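Local atomic coordinates of GGDEF and EAL domain-containing protein (Vibrio cholerae O1 str. 2010EL-1786, PDB entry 6PWK), a protein that binds the second messenger c-di-GMP and probably acts as a receptor controlling large adhesins and biofilm formation in Vibrio cholerae. Residues 53-56 and 57-61. Numbering follows the deposited sequence.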
loop_
_atom_site.group_PDB
_atom_site.type_symbol
_atom_site.label_atom_id
_atom_site.label_comp_id
_atom_site.label_asym_id
_atom_site.label_seq_id
_atom_site.Cartn_x
_atom_site.Cartn_y
_atom_site.Cartn_z
ATOM N N GLU A 53 4.337 7.474 -14.856
ATOM C CA GLU A 53 4.353 7.644 -13.408
ATOM C C GLU A 53 3.580 8.887 -12.984
ATOM O O GLU A 53 3.030 8.927 -11.877
ATOM C CB GLU A 53 5.798 7.706 -12.905
ATOM C CG GLU A 53 5.954 7.892 -11.398
ATOM C CD GLU A 53 5.692 6.622 -10.602
ATOM O OE1 GLU A 53 5.236 5.620 -11.193
ATOM O OE2 GLU A 53 5.949 6.627 -9.380
ATOM N N PHE A 54 3.513 9.901 -13.850
ATOM C CA PHE A 54 2.773 11.111 -13.506
ATOM C C PHE A 54 1.277 10.842 -13.399
ATOM O O PHE A 54 0.572 11.553 -12.673
ATOM C CB PHE A 54 3.055 12.212 -14.531
ATOM C CG PHE A 54 2.475 11.950 -15.893
ATOM C CD1 PHE A 54 3.110 11.097 -16.781
ATOM C CD2 PHE A 54 1.306 12.576 -16.294
ATOM C CE1 PHE A 54 2.584 10.863 -18.038
ATOM C CE2 PHE A 54 0.774 12.346 -17.550
ATOM C CZ PHE A 54 1.415 11.488 -18.422
ATOM N N ILE A 55 0.775 9.828 -14.105
ATOM C CA ILE A 55 -0.615 9.424 -13.926
ATOM C C ILE A 55 -0.795 8.738 -12.578
ATOM O O ILE A 55 -1.832 8.888 -11.922
ATOM C CB ILE A 55 -1.063 8.522 -15.092
ATOM C CG1 ILE A 55 -0.930 9.270 -16.420
ATOM C CG2 ILE A 55 -2.494 8.051 -14.887
ATOM C CD1 ILE A 55 -1.532 8.538 -17.600
ATOM N N LYS A 56 0.216 7.983 -12.139
ATOM C CA LYS A 56 0.167 7.371 -10.815
ATOM C C LYS A 56 0.129 8.432 -9.722
ATOM O O LYS A 56 -0.584 8.281 -8.723
ATOM C CB LYS A 56 1.366 6.443 -10.625
ATOM C CG LYS A 56 1.437 5.761 -9.267
ATOM C CD LYS A 56 2.692 4.905 -9.156
ATOM C CE LYS A 56 2.695 4.068 -7.884
ATOM N NZ LYS A 56 2.709 4.902 -6.649
ATOM N N GLU A 57 0.892 9.513 -9.896
ATOM C CA GLU A 57 0.856 10.605 -8.930
ATOM C C GLU A 57 -0.473 11.346 -8.969
ATOM O O GLU A 57 -0.895 11.915 -7.956
ATOM C CB GLU A 57 2.015 11.570 -9.190
ATOM C CG GLU A 57 3.372 11.032 -8.762
ATOM C CD GLU A 57 4.529 11.701 -9.479
ATOM O OE1 GLU A 57 4.282 12.579 -10.332
ATOM O OE2 GLU A 57 5.690 11.340 -9.192
ATOM N N LEU A 58 -1.147 11.346 -10.119
ATOM C CA LEU A 58 -2.403 12.078 -10.240
ATOM C C LEU A 58 -3.547 11.356 -9.542
ATOM O O LEU A 58 -4.509 12.000 -9.107
ATOM C CB LEU A 58 -2.733 12.295 -11.718
ATOM C CG LEU A 58 -3.903 13.226 -12.041
ATOM C CD1 LEU A 58 -3.592 14.640 -11.587
ATOM C CD2 LEU A 58 -4.226 13.192 -13.527
ATOM N N TYR A 59 -3.456 10.030 -9.408
ATOM C CA TYR A 59 -4.615 9.246 -8.989
ATOM C C TYR A 59 -5.023 9.558 -7.554
ATOM O O TYR A 59 -6.205 9.786 -7.277
ATOM C CB TYR A 59 -4.334 7.753 -9.169
ATOM C CG TYR A 59 -5.068 7.156 -10.351
ATOM C CD1 TYR A 59 -4.514 7.179 -11.624
ATOM C CD2 TYR A 59 -6.325 6.582 -10.195
ATOM C CE1 TYR A 59 -5.185 6.641 -12.708
ATOM C CE2 TYR A 59 -7.004 6.041 -11.273
ATOM C CZ TYR A 59 -6.428 6.075 -12.526
ATOM O OH TYR A 59 -7.095 5.541 -13.604
ATOM N N GLU A 60 -4.074 9.561 -6.618
ATOM C CA GLU A 60 -4.458 9.901 -5.251
ATOM C C GLU A 60 -4.579 11.407 -5.054
ATOM O O GLU A 60 -5.358 11.854 -4.204
ATOM C CB GLU A 60 -3.465 9.324 -4.241
ATOM C CG GLU A 60 -3.961 9.438 -2.800
ATOM C CD GLU A 60 -2.934 9.017 -1.769
ATOM O OE1 GLU A 60 -2.051 8.201 -2.105
ATOM O OE2 GLU A 60 -3.012 9.505 -0.621
ATOM N N GLU A 61 -3.839 12.199 -5.831
ATOM C CA GLU A 61 -3.839 13.643 -5.626
ATOM C C GLU A 61 -5.185 14.255 -5.996
ATOM O O GLU A 61 -5.748 15.047 -5.229
ATOM C CB GLU A 61 -2.709 14.284 -6.434
ATOM C CG GLU A 61 -2.457 15.746 -6.097
ATOM C CD GLU A 61 -1.284 16.329 -6.861
ATOM O OE1 GLU A 61 -0.700 15.611 -7.700
ATOM O OE2 GLU A 61 -0.945 17.507 -6.622
#
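Glu53 and Glu57 are joined by the first full turn of helix 53-80, Glu57 N donating to Glu53 O over 3.0 Å with an N-H...O angle of 153°. The next bonds are weak and shared: Leu58 N lies 3.1 Å from both Phe54 O and Ile55 O, and Tyr59 N reaches Ile55 O and, more distantly, Lys56 O, a mixture of i to i+4 and i to i+3 bonding. The Ile55 and Tyr59 side chains run alongside one another from the same flank of the helix, Ile55 CG2 meeting Tyr59 CE1 (3.7 Å). The same ring turns its edge to the backbone, Tyr59 CD1 coming to 3.2 Å from Ile55 O in the ring plane, while its hydroxyl is hydrogen-bonded to Asp68 OD1, nine residues further along the chain. This helix directly follows strand 45-51 of the GGDEF domain's five-stranded sheet, and the Tyr59 side chain is about 6 Å from a bound c-di-GMP. Glu53 folds at its second torsion (chi2 76°) and passes roughly perpendicular to Glu57, the carboxylate planes 71° apart. Glu53 OE2 and Glu57 OE2 stand 4.7 Å apart, a pairing of like charges that may raise the proton affinity of either acid.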